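PDB 3DY0: plasma serine protease inhibitor from Homo sapiens, which inhibits serine proteases in a heparin-dependent way, trapping them irreversibly through its reactive centre loop and so regulating proteolysis in plasma and other body fluids. Local coordinates for residues Val34-Ser39 against Ala328-Ile333; Gln90-Asn95 against Val164-Phe169; Asn95-Asp100 against Ala159-Val164; Tyr276-Val281 against Met311-Val316. All blocks are in the same frame, centred on the assembly; numbering follows the deposited sequence. Where two conformers were deposited one is given.

All four contacts belong to the serpin's central sheet, here with the cleaved reactive centre loop inserted as strand 323-335. Contacts 2 and 3 are successive lengths of one ladder, strand 90-99 against strand 159-172, their centres about 16 Å apart. Strand 159-172 borders strand 323-335, on which contact 1 sets helix 33-45, and strand 307-319 follows on the far side, with contact 4 at its other edge. Contact 1 lies about 10 Å from contact 2 and 8 Å from contact 4, centre to centre. Along the chain contact 3 nests in contact 2, and contact 1 encloses all the others, because the inserted strand ends this chain; its mid-sheet place is the hallmark of the cleaved, relaxed serpin.

Contact 1 of 4, residues Val34-Ser39 against Ala328-Ile333; sequences VSISMS and AATGTI
Thr330 lays its side chain over the helical segment Val34-Ser39, between Ser35 and Ser39, and gives one branch to each. Thr330 OG1 stands beside its own backbone N, anti to the carbonyl carbon (chi1 -59°), 2.8 Å from Ser35 OG. Both hydroxyls have further hydrogen-bond partners, Asn165 OD1 for Ser35 OG and His313 ND1 for Thr330 OG1, and a buried run of close polar groups extends from strand 159-172 by way of the helix and strand 323-335 to strand 307-319. The methyl branch goes the other way: Thr330 CG2 lies 3.5 Å from Ser39 OG, and Thr330 CB is 3.4 Å from the same oxygen. Ile36 crosses the threonine at about a right angle, with Ile36 CG1 3.8 Å from Thr330 OG1.

Ser39 OG is turned back along its own helix and donates to Ser35 O at 2.8 Å, meeting it from 26° above the carbonyl plane. That carbonyl also takes the helical bond from Ser39 N, so two donors grip it. A water donates to Ser39 OG at 2.9 Å and to Thr330 O at 3.2 Å, and it is hydrogen-bonded to Thr332 OG1, bridging Ser39 and Thr332, whose side chains only come near each other.

The helix runs roughly along the strand. This is the shutter region of the serpin fold: helix 33-45 lies beneath the inserted strand 323-335, which is flanked by strands 159-172 and 307-319, while Phe12 and Leu16 of helix 12-23 pack against Ile36.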
loop_
_atom_site.group_PDB
_atom_site.type_symbol
_atom_site.label_atom_id
_atom_site.label_comp_id
_atom_site.label_asym_id
_atom_site.label_seq_id
_atom_site.Cartn_x
_atom_site.Cartn_y
_atom_site.Cartn_z
ATOM N N VAL A 34 2.357 3.178 -1.953
ATOM C CA VAL A 34 2.063 4.487 -2.524
ATOM C C VAL A 34 0.961 5.229 -1.769
ATOM O O VAL A 34 1.026 6.448 -1.613
ATOM C CB VAL A 34 1.699 4.380 -4.027
ATOM C CG1 VAL A 34 0.382 3.653 -4.207
ATOM C CG2 VAL A 34 1.658 5.770 -4.648
ATOM N N SER A 35 -0.046 4.504 -1.291
ATOM C CA SER A 35 -1.122 5.146 -0.542
ATOM C C SER A 35 -0.591 5.795 0.731
ATOM O O SER A 35 -0.951 6.927 1.072
ATOM C CB SER A 35 -2.198 4.125 -0.167
ATOM O OG SER A 35 -3.196 4.742 0.638
ATOM N N ILE A 36 0.266 5.067 1.434
ATOM C CA ILE A 36 0.828 5.560 2.678
ATOM C C ILE A 36 1.865 6.654 2.470
ATOM O O ILE A 36 1.862 7.657 3.189
ATOM C CB ILE A 36 1.405 4.394 3.501
ATOM C CG1 ILE A 36 0.290 3.371 3.750
ATOM C CG2 ILE A 36 1.965 4.912 4.822
ATOM C CD1 ILE A 36 0.740 2.082 4.404
ATOM N N SER A 37 2.739 6.469 1.483
ATOM C CA SER A 37 3.761 7.465 1.182
ATOM C C SER A 37 3.103 8.771 0.754
ATOM O O SER A 37 3.525 9.853 1.163
ATOM C CB SER A 37 4.677 6.979 0.056
ATOM O OG SER A 37 5.460 5.874 0.462
ATOM N N MET A 38 2.069 8.665 -0.073
ATOM C CA MET A 38 1.366 9.851 -0.555
ATOM C C MET A 38 0.716 10.546 0.640
ATOM O O MET A 38 0.755 11.768 0.753
ATOM C CB MET A 38 0.315 9.481 -1.612
ATOM C CG MET A 38 -0.481 10.677 -2.126
ATOM S SD MET A 38 -1.346 10.373 -3.680
ATOM C CE MET A 38 0.024 10.470 -4.839
ATOM N N SER A 39 0.150 9.762 1.557
ATOM C CA SER A 39 -0.484 10.340 2.742
ATOM C C SER A 39 0.531 11.080 3.605
ATOM O O SER A 39 0.250 12.165 4.111
ATOM C CB SER A 39 -1.164 9.248 3.574
ATOM O OG SER A 39 -2.245 8.667 2.865
ATOM N N ALA A 328 -6.924 0.020 -1.584
ATOM C CA ALA A 328 -6.495 0.420 -0.258
ATOM C C ALA A 328 -6.880 1.866 -0.007
ATOM O O ALA A 328 -7.167 2.621 -0.937
ATOM C CB ALA A 328 -4.978 0.254 -0.117
ATOM N N ALA A 329 -6.899 2.240 1.265
ATOM C CA ALA A 329 -7.200 3.606 1.639
ATOM C C ALA A 329 -6.474 3.886 2.940
ATOM O O ALA A 329 -6.254 2.979 3.750
ATOM C CB ALA A 329 -8.709 3.807 1.813
ATOM N N THR A 330 -6.077 5.139 3.120
ATOM C CA THR A 330 -5.386 5.564 4.327
ATOM C C THR A 330 -6.146 6.775 4.851
ATOM O O THR A 330 -6.387 7.727 4.109
ATOM C CB THR A 330 -3.927 5.967 4.025
ATOM O OG1 THR A 330 -3.238 4.858 3.438
ATOM C CG2 THR A 330 -3.207 6.383 5.302
ATOM N N GLY A 331 -6.553 6.713 6.115
ATOM C CA GLY A 331 -7.276 7.818 6.713
ATOM C C GLY A 331 -6.448 8.412 7.830
ATOM O O GLY A 331 -6.169 7.742 8.827
ATOM N N THR A 332 -6.029 9.662 7.655
ATOM C CA THR A 332 -5.226 10.350 8.658
ATOM C C THR A 332 -6.172 11.253 9.441
ATOM O O THR A 332 -6.736 12.202 8.896
ATOM C CB THR A 332 -4.112 11.174 7.991
ATOM O OG1 THR A 332 -3.255 10.291 7.252
ATOM C CG2 THR A 332 -3.290 11.905 9.031
ATOM N N ILE A 333 -6.347 10.935 10.721
ATOM C CA ILE A 333 -7.272 11.666 11.578
ATOM C C ILE A 333 -6.615 12.715 12.473
ATOM O O ILE A 333 -5.688 12.407 13.221
ATOM C CB ILE A 333 -8.061 10.671 12.453
ATOM C CG1 ILE A 333 -8.700 9.599 11.561
ATOM C CG2 ILE A 333 -9.126 11.411 13.264
ATOM C CD1 ILE A 333 -9.454 8.511 12.321
HETATM O O HOH W 1 -4.206 10.026 4.576
#

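Contact 2 of 4, residues Gln90-Asn95 against Val164-Phe169; sequences QLSLGN and VNYIFF
Tyr166 leaves its backbone with CG in the crowded position between N and the carbonyl carbon (chi1 65°), and from CB the ring swings across to lie over Gly94. Tyr166 CD2 sits 3.5 Å from Gly94 O. CD1 and CE1 lie over Gly94 N, CE2 over Gly94 CA and C. Tyr166 CZ is 3.3 Å from Gly94 CA, whose C-H makes a CH-pi contact with the ring face. The ring turns its CE1 edge to Ser92, with Ser92 OG in plane, 3.5 Å from Tyr166 CE1. At the tip, OH nears Gly94 CA and shares a water with Ser92 OG. Glycine has no CB, which would otherwise run into Tyr166 OH.

On the other face of the sheet Asn95 and Asn165 run side by side. Asn165 ND2 donates to Asn95 OD1 at 2.8 Å, nearly in its own amide plane but well above the acceptor's. Asn165 OD1 is hydrogen-bonded to Ser35 OG and Asn95 ND2 to Tyr117 O, so both amides are fixed in rotation. Nearby, Leu93 CD1 rests 3.7 Å from Ile167 CB.

An aromatic ring laid over a cross-strand glycine is a recognised antiparallel pairing, here between two strands of the serpin's central sheet.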
loop_
_atom_site.group_PDB
_atom_site.type_symbol
_atom_site.label_atom_id
_atom_site.label_comp_id
_atom_site.label_asym_id
_atom_site.label_seq_id
_atom_site.Cartn_x
_atom_site.Cartn_y
_atom_site.Cartn_z
ATOM N N GLN A 90 -7.069 -0.828 -15.137
ATOM C CA GLN A 90 -7.593 0.289 -14.367
ATOM C C GLN A 90 -6.754 0.600 -13.136
ATOM O O GLN A 90 -6.399 -0.294 -12.367
ATOM C CB GLN A 90 -9.033 -0.008 -13.945
ATOM C CG GLN A 90 -9.744 1.150 -13.259
ATOM C CD GLN A 90 -11.216 0.861 -12.999
ATOM O OE1 GLN A 90 -11.940 1.702 -12.463
ATOM N NE2 GLN A 90 -11.663 -0.332 -13.378
ATOM N N LEU A 91 -6.427 1.875 -12.970
ATOM C CA LEU A 91 -5.657 2.328 -11.822
ATOM C C LEU A 91 -6.094 3.732 -11.451
ATOM O O LEU A 91 -5.902 4.678 -12.219
ATOM C CB LEU A 91 -4.156 2.321 -12.119
ATOM C CG LEU A 91 -3.302 2.881 -10.975
ATOM C CD1 LEU A 91 -3.606 2.126 -9.678
ATOM C CD2 LEU A 91 -1.826 2.765 -11.327
ATOM N N SER A 92 -6.691 3.858 -10.269
ATOM C CA SER A 92 -7.164 5.143 -9.774
ATOM C C SER A 92 -6.467 5.473 -8.459
ATOM O O SER A 92 -6.261 4.594 -7.623
ATOM C CB SER A 92 -8.679 5.092 -9.558
ATOM O OG SER A 92 -9.169 6.326 -9.065
ATOM N N LEU A 93 -6.104 6.739 -8.284
ATOM C CA LEU A 93 -5.430 7.189 -7.068
ATOM C C LEU A 93 -5.955 8.590 -6.769
ATOM O O LEU A 93 -5.938 9.456 -7.644
ATOM C CB LEU A 93 -3.920 7.233 -7.308
ATOM C CG LEU A 93 -2.984 7.586 -6.151
ATOM C CD1 LEU A 93 -3.069 6.527 -5.066
ATOM C CD2 LEU A 93 -1.555 7.691 -6.684
ATOM N N GLY A 94 -6.423 8.820 -5.546
ATOM C CA GLY A 94 -6.954 10.134 -5.224
ATOM C C GLY A 94 -6.859 10.539 -3.768
ATOM O O GLY A 94 -6.577 9.716 -2.893
ATOM N N ASN A 95 -7.125 11.817 -3.516
ATOM C CA ASN A 95 -7.043 12.388 -2.177
ATOM C C ASN A 95 -8.225 13.291 -1.858
ATOM O O ASN A 95 -8.805 13.909 -2.752
ATOM C CB ASN A 95 -5.749 13.186 -2.072
ATOM C CG ASN A 95 -4.547 12.358 -2.439
ATOM O OD1 ASN A 95 -4.246 11.376 -1.766
ATOM N ND2 ASN A 95 -3.861 12.731 -3.518
ATOM N N VAL A 164 -7.930 11.732 3.476
ATOM C CA VAL A 164 -8.051 10.415 2.869
ATOM C C VAL A 164 -7.317 10.240 1.553
ATOM O O VAL A 164 -7.304 11.133 0.707
ATOM C CB VAL A 164 -9.542 10.080 2.604
ATOM C CG1 VAL A 164 -9.669 8.756 1.843
ATOM C CG2 VAL A 164 -10.306 10.034 3.917
ATOM N N ASN A 165 -6.677 9.086 1.410
ATOM C CA ASN A 165 -6.046 8.722 0.153
ATOM C C ASN A 165 -6.629 7.362 -0.169
ATOM O O ASN A 165 -6.849 6.546 0.726
ATOM C CB ASN A 165 -4.527 8.574 0.233
ATOM C CG ASN A 165 -3.960 7.893 -1.013
ATOM O OD1 ASN A 165 -3.878 6.667 -1.083
ATOM N ND2 ASN A 165 -3.610 8.688 -2.017
ATOM N N TYR A 166 -6.904 7.130 -1.443
ATOM C CA TYR A 166 -7.436 5.844 -1.866
ATOM C C TYR A 166 -6.729 5.430 -3.136
ATOM O O TYR A 166 -6.219 6.267 -3.882
ATOM C CB TYR A 166 -8.941 5.938 -2.138
ATOM C CG TYR A 166 -9.296 6.842 -3.300
ATOM C CD1 TYR A 166 -9.201 6.392 -4.618
ATOM C CD2 TYR A 166 -9.677 8.163 -3.081
ATOM C CE1 TYR A 166 -9.472 7.240 -5.688
ATOM C CE2 TYR A 166 -9.950 9.016 -4.141
ATOM C CZ TYR A 166 -9.844 8.549 -5.439
ATOM O OH TYR A 166 -10.096 9.401 -6.491
ATOM N N ILE A 167 -6.689 4.126 -3.363
ATOM C CA ILE A 167 -6.091 3.583 -4.569
ATOM C C ILE A 167 -6.918 2.368 -4.972
ATOM O O ILE A 167 -7.337 1.573 -4.123
ATOM C CB ILE A 167 -4.599 3.191 -4.350
ATOM C CG1 ILE A 167 -4.017 2.613 -5.645
ATOM C CG2 ILE A 167 -4.473 2.201 -3.196
ATOM C CD1 ILE A 167 -2.514 2.362 -5.595
ATOM N N PHE A 168 -7.193 2.255 -6.267
ATOM C CA PHE A 168 -7.954 1.125 -6.788
ATOM C C PHE A 168 -7.256 0.584 -8.028
ATOM O O PHE A 168 -6.926 1.340 -8.945
ATOM C CB PHE A 168 -9.380 1.532 -7.165
ATOM C CG PHE A 168 -10.170 0.411 -7.786
ATOM C CD1 PHE A 168 -10.720 -0.591 -6.992
ATOM C CD2 PHE A 168 -10.311 0.327 -9.165
ATOM C CE1 PHE A 168 -11.396 -1.666 -7.567
ATOM C CE2 PHE A 168 -10.987 -0.747 -9.750
ATOM C CZ PHE A 168 -11.528 -1.743 -8.947
ATOM N N PHE A 169 -7.042 -0.730 -8.049
ATOM C CA PHE A 169 -6.375 -1.396 -9.161
ATOM C C PHE A 169 -7.151 -2.628 -9.614
ATOM O O PHE A 169 -7.560 -3.457 -8.803
ATOM C CB PHE A 169 -4.954 -1.798 -8.732
ATOM C CG PHE A 169 -4.228 -2.677 -9.717
ATOM C CD1 PHE A 169 -4.283 -4.065 -9.608
ATOM C CD2 PHE A 169 -3.454 -2.117 -10.730
ATOM C CE1 PHE A 169 -3.574 -4.883 -10.492
ATOM C CE2 PHE A 169 -2.743 -2.930 -11.618
ATOM C CZ PHE A 169 -2.802 -4.310 -11.498
HETATM O O HOH W 2 -9.254 9.099 -9.216
#

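Contact 3 of 4, residues Asn95-Asp100 against Ala159-Val164; sequences NALFTD and AVVIMV
Five backbone hydrogen bonds hold these two segments together. Ala96 and Val164 bond both ways, and the return bond from Val164 N to Ala96 O is the shortest, 2.8 Å, and straight at 179°. Phe98 and Ile162 form the next hydrogen-bonded pair, Phe98 N to Ile162 O and Ile162 N to Phe98 O, both 2.9 Å. A last bond runs from Asp100 N to Val160 O, at 3.0 Å. Between the pairs, C-H groups also point at carbonyls, as where Val161 CA meets Phe98 O at 3.3 Å.

Apolar packing differs on the two faces. On one, Leu97 and Met163 lie side by side, Leu97 CD2 touching Met163 CB at 3.8 Å, and Thr99 CG2, its methyl, is 3.8 Å from Val161 CG1. Met163 goes on to touch Met42 of helix 33-45. On the other, the Phe98 ring leans across so that Phe98 CE1 meets Val164 CG2 at 3.9 Å, while Ile162 O lies in the ring plane at its edge. Helix 129-143 closes over this second face: Ile136 packs on Phe98 and Ile162, and Tyr139 meets the Phe98 ring edge-to-face.

Asp100 OD1 and OD2 accept hydrogen bonds from Phe126 N and Val102 N.

Toward the start of strand 159-172, Val160 and Val161 both face Phe334 of strand 323-335, a classic beta bulge between antiparallel strands of the serpin's mixed central sheet.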
loop_
_atom_site.group_PDB
_atom_site.type_symbol
_atom_site.label_atom_id
_atom_site.label_comp_id
_atom_site.label_asym_id
_atom_site.label_seq_id
_atom_site.Cartn_x
_atom_site.Cartn_y
_atom_site.Cartn_z
ATOM N N ASN A 95 -7.125 11.817 -3.516
ATOM C CA ASN A 95 -7.043 12.388 -2.177
ATOM C C ASN A 95 -8.225 13.291 -1.858
ATOM O O ASN A 95 -8.805 13.909 -2.752
ATOM C CB ASN A 95 -5.749 13.186 -2.072
ATOM C CG ASN A 95 -4.547 12.358 -2.439
ATOM O OD1 ASN A 95 -4.246 11.376 -1.766
ATOM N ND2 ASN A 95 -3.861 12.731 -3.518
ATOM N N ALA A 96 -8.567 13.370 -0.577
ATOM C CA ALA A 96 -9.683 14.201 -0.147
ATOM C C ALA A 96 -9.502 14.654 1.291
ATOM O O ALA A 96 -8.901 13.957 2.109
ATOM C CB ALA A 96 -10.992 13.427 -0.280
ATOM N N LEU A 97 -10.016 15.841 1.586
ATOM C CA LEU A 97 -9.962 16.385 2.933
ATOM C C LEU A 97 -11.392 16.559 3.429
ATOM O O LEU A 97 -12.215 17.179 2.759
ATOM C CB LEU A 97 -9.263 17.750 2.948
ATOM C CG LEU A 97 -7.736 17.809 2.939
ATOM C CD1 LEU A 97 -7.289 19.244 2.688
ATOM C CD2 LEU A 97 -7.191 17.312 4.276
ATOM N N PHE A 98 -11.691 15.977 4.583
ATOM C CA PHE A 98 -13.007 16.123 5.195
ATOM C C PHE A 98 -12.735 17.007 6.402
ATOM O O PHE A 98 -12.049 16.599 7.339
ATOM C CB PHE A 98 -13.562 14.762 5.611
ATOM C CG PHE A 98 -13.928 13.888 4.450
ATOM C CD1 PHE A 98 -12.981 13.050 3.864
ATOM C CD2 PHE A 98 -15.207 13.935 3.908
ATOM C CE1 PHE A 98 -13.307 12.274 2.755
ATOM C CE2 PHE A 98 -15.545 13.165 2.799
ATOM C CZ PHE A 98 -14.589 12.331 2.220
ATOM N N THR A 99 -13.268 18.224 6.377
ATOM C CA THR A 99 -13.042 19.166 7.467
ATOM C C THR A 99 -14.317 19.692 8.108
ATOM O O THR A 99 -15.303 19.970 7.428
ATOM C CB THR A 99 -12.224 20.375 6.984
ATOM O OG1 THR A 99 -12.945 21.057 5.948
ATOM C CG2 THR A 99 -10.877 19.920 6.444
ATOM N N ASP A 100 -14.277 19.833 9.428
ATOM C CA ASP A 100 -15.414 20.340 10.184
ATOM C C ASP A 100 -15.444 21.853 9.956
ATOM O O ASP A 100 -14.403 22.465 9.716
ATOM C CB ASP A 100 -15.224 20.039 11.672
ATOM C CG ASP A 100 -16.508 20.172 12.465
ATOM O OD1 ASP A 100 -17.378 19.280 12.352
ATOM O OD2 ASP A 100 -16.652 21.171 13.197
ATOM N N ALA A 159 -12.589 14.344 16.500
ATOM C CA ALA A 159 -11.987 14.543 15.186
ATOM C C ALA A 159 -12.424 15.873 14.577
ATOM O O ALA A 159 -13.583 16.278 14.700
ATOM C CB ALA A 159 -12.365 13.389 14.261
ATOM N N VAL A 160 -11.489 16.550 13.919
ATOM C CA VAL A 160 -11.779 17.834 13.295
ATOM C C VAL A 160 -11.473 17.802 11.801
ATOM O O VAL A 160 -12.064 18.547 11.019
ATOM C CB VAL A 160 -10.966 18.967 13.957
ATOM C CG1 VAL A 160 -11.344 19.077 15.425
ATOM C CG2 VAL A 160 -9.476 18.704 13.811
ATOM N N VAL A 161 -10.548 16.931 11.413
ATOM C CA VAL A 161 -10.161 16.788 10.018
ATOM C C VAL A 161 -9.723 15.356 9.757
ATOM O O VAL A 161 -9.070 14.742 10.595
ATOM C CB VAL A 161 -8.948 17.687 9.646
ATOM C CG1 VAL A 161 -8.592 17.497 8.172
ATOM C CG2 VAL A 161 -9.254 19.152 9.942
ATOM N N ILE A 162 -10.103 14.824 8.604
ATOM C CA ILE A 162 -9.662 13.492 8.215
ATOM C C ILE A 162 -9.207 13.604 6.773
ATOM O O ILE A 162 -9.966 14.024 5.894
ATOM C CB ILE A 162 -10.775 12.422 8.329
ATOM C CG1 ILE A 162 -11.161 12.240 9.801
ATOM C CG2 ILE A 162 -10.269 11.089 7.752
ATOM C CD1 ILE A 162 -12.154 11.111 10.058
ATOM N N MET A 163 -7.945 13.254 6.543
ATOM C CA MET A 163 -7.359 13.304 5.211
ATOM C C MET A 163 -7.379 11.890 4.670
ATOM O O MET A 163 -6.906 10.965 5.329
ATOM C CB MET A 163 -5.926 13.826 5.296
ATOM C CG MET A 163 -5.210 13.889 3.963
ATOM S SD MET A 163 -3.635 14.738 4.144
ATOM C CE MET A 163 -2.749 13.564 5.174
ATOM N N VAL A 164 -7.930 11.732 3.476
ATOM C CA VAL A 164 -8.051 10.415 2.869
ATOM C C VAL A 164 -7.317 10.240 1.553
ATOM O O VAL A 164 -7.304 11.133 0.707
ATOM C CB VAL A 164 -9.542 10.080 2.604
ATOM C CG1 VAL A 164 -9.669 8.756 1.843
ATOM C CG2 VAL A 164 -10.306 10.034 3.917
#

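Contact 4 of 4, residues Tyr276-Val281 against Met311-Val316; sequences YQLEKV and MVHKAV
The rings of Tyr276 and His313 meet edge to edge, the nearest atom of each lying close to the plane of the other ring, with Tyr276 CD1 4.2 Å from His313 CD2. Their backbones form a hydrogen-bonded pair, Tyr276 N to His313 O at 2.8 Å and the reverse bond little longer. Imidazole ND1 is taken by Thr330 OG1 and NE2 by Ser32 N, which fixes the ring's rotation, while Tyr276 OH bonds to Phe30 N. Leu278 crosses obliquely below: its CD1 touches His313 CB at 3.8 Å and Met311 SD at 4.0 Å.

This is where strand 259-277 stops pairing with strand 307-319 in the serpin's central sheet, and the chain turns off through residues 278-280. Leu278 N still reaches Met311 O, at 2.8 Å, but over a bent angle of 138°.

On the opposite face Gln277 runs alongside Val312, laying its amide against CG1 of that residue. Glu279, with CG in the crowded position (chi1 71°), brings its carboxylate back over the strand. Its OE1 takes Gln277 NE2 on the syn lone pair; Gln277 NE2 also bonds to Glu310 OE2. Met311 N bonds to Glu279 OE2 at 2.9 Å from 47° above the carboxylate plane.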
loop_
_atom_site.group_PDB
_atom_site.type_symbol
_atom_site.label_atom_id
_atom_site.label_comp_id
_atom_site.label_asym_id
_atom_site.label_seq_id
_atom_site.Cartn_x
_atom_site.Cartn_y
_atom_site.Cartn_z
ATOM N N TYR A 276 -4.318 -1.842 9.433
ATOM C CA TYR A 276 -3.347 -1.312 10.377
ATOM C C TYR A 276 -3.611 0.049 10.991
ATOM O O TYR A 276 -4.253 0.910 10.395
ATOM C CB TYR A 276 -1.961 -1.263 9.707
ATOM C CG TYR A 276 -1.623 -2.515 8.932
ATOM C CD1 TYR A 276 -1.826 -2.583 7.550
ATOM C CD2 TYR A 276 -1.172 -3.657 9.588
ATOM C CE1 TYR A 276 -1.591 -3.771 6.846
ATOM C CE2 TYR A 276 -0.938 -4.842 8.898
ATOM C CZ TYR A 276 -1.151 -4.893 7.528
ATOM O OH TYR A 276 -0.945 -6.079 6.859
ATOM N N GLN A 277 -3.104 0.216 12.207
ATOM C CA GLN A 277 -3.179 1.486 12.916
ATOM C C GLN A 277 -1.727 1.924 12.802
ATOM O O GLN A 277 -0.886 1.598 13.643
ATOM C CB GLN A 277 -3.583 1.270 14.378
ATOM C CG GLN A 277 -4.999 0.732 14.533
ATOM C CD GLN A 277 -6.077 1.745 14.178
ATOM O OE1 GLN A 277 -7.149 1.375 13.692
ATOM N NE2 GLN A 277 -5.809 3.024 14.433
ATOM N N LEU A 278 -1.431 2.642 11.726
ATOM C CA LEU A 278 -0.074 3.071 11.446
ATOM C C LEU A 278 0.574 3.973 12.486
ATOM O O LEU A 278 1.797 4.047 12.554
ATOM C CB LEU A 278 -0.023 3.728 10.064
ATOM C CG LEU A 278 -0.414 2.788 8.914
ATOM C CD1 LEU A 278 -0.410 3.573 7.614
ATOM C CD2 LEU A 278 0.552 1.607 8.823
ATOM N N GLU A 279 -0.231 4.647 13.299
ATOM C CA GLU A 279 0.336 5.526 14.314
ATOM C C GLU A 279 1.136 4.715 15.331
ATOM O O GLU A 279 2.020 5.243 16.006
ATOM C CB GLU A 279 -0.762 6.342 15.015
ATOM C CG GLU A 279 -1.684 5.569 15.943
ATOM C CD GLU A 279 -2.816 4.863 15.232
ATOM O OE1 GLU A 279 -3.675 4.291 15.942
ATOM O OE2 GLU A 279 -2.862 4.879 13.978
ATOM N N LYS A 280 0.838 3.424 15.426
ATOM C CA LYS A 280 1.548 2.558 16.362
ATOM C C LYS A 280 2.780 1.944 15.707
ATOM O O LYS A 280 3.680 1.453 16.391
ATOM C CB LYS A 280 0.622 1.444 16.853
ATOM C CG LYS A 280 -0.609 1.942 17.590
ATOM N N VAL A 281 2.820 2.000 14.379
ATOM C CA VAL A 281 3.908 1.420 13.602
ATOM C C VAL A 281 4.958 2.412 13.107
ATOM O O VAL A 281 6.159 2.154 13.198
ATOM C CB VAL A 281 3.336 0.679 12.366
ATOM C CG1 VAL A 281 4.451 0.014 11.586
ATOM C CG2 VAL A 281 2.295 -0.346 12.813
ATOM N N MET A 311 -3.630 6.989 12.089
ATOM C CA MET A 311 -3.535 6.897 10.640
ATOM C C MET A 311 -3.902 5.459 10.334
ATOM O O MET A 311 -3.073 4.555 10.455
ATOM C CB MET A 311 -2.113 7.183 10.159
ATOM C CG MET A 311 -2.012 7.255 8.641
ATOM S SD MET A 311 -0.341 7.510 8.024
ATOM C CE MET A 311 -0.107 9.233 8.417
ATOM N N VAL A 312 -5.153 5.250 9.942
ATOM C CA VAL A 312 -5.644 3.913 9.637
ATOM C C VAL A 312 -5.440 3.543 8.172
ATOM O O VAL A 312 -5.628 4.369 7.280
ATOM C CB VAL A 312 -7.144 3.784 9.992
ATOM C CG1 VAL A 312 -7.345 4.040 11.480
ATOM C CG2 VAL A 312 -7.963 4.766 9.176
ATOM N N HIS A 313 -5.046 2.295 7.934
ATOM C CA HIS A 313 -4.819 1.803 6.579
ATOM C C HIS A 313 -5.549 0.477 6.416
ATOM O O HIS A 313 -5.516 -0.371 7.309
ATOM C CB HIS A 313 -3.320 1.578 6.321
ATOM C CG HIS A 313 -2.997 1.216 4.899
ATOM N ND1 HIS A 313 -3.048 2.131 3.870
ATOM C CD2 HIS A 313 -2.640 0.038 4.336
ATOM C CE1 HIS A 313 -2.734 1.533 2.733
ATOM N NE2 HIS A 313 -2.482 0.262 2.988
ATOM N N LYS A 314 -6.219 0.309 5.283
ATOM C CA LYS A 314 -6.919 -0.932 4.979
ATOM C C LYS A 314 -6.596 -1.230 3.530
ATOM O O LYS A 314 -6.701 -0.351 2.675
ATOM C CB LYS A 314 -8.431 -0.769 5.147
ATOM C CG LYS A 314 -9.236 -2.015 4.791
ATOM C CD LYS A 314 -8.911 -3.173 5.717
ATOM C CE LYS A 314 -9.758 -4.398 5.384
ATOM N NZ LYS A 314 -11.214 -4.105 5.506
ATOM N N ALA A 315 -6.187 -2.465 3.258
ATOM C CA ALA A 315 -5.839 -2.872 1.903
ATOM C C ALA A 315 -6.336 -4.290 1.659
ATOM O O ALA A 315 -6.280 -5.136 2.551
ATOM C CB ALA A 315 -4.330 -2.806 1.719
ATOM N N VAL A 316 -6.824 -4.547 0.449
ATOM C CA VAL A 316 -7.332 -5.869 0.104
ATOM C C VAL A 316 -6.873 -6.260 -1.291
ATOM O O VAL A 316 -6.604 -5.399 -2.133
ATOM C CB VAL A 316 -8.891 -5.921 0.132
ATOM C CG1 VAL A 316 -9.416 -5.484 1.489
ATOM C CG2 VAL A 316 -9.465 -5.045 -0.973
#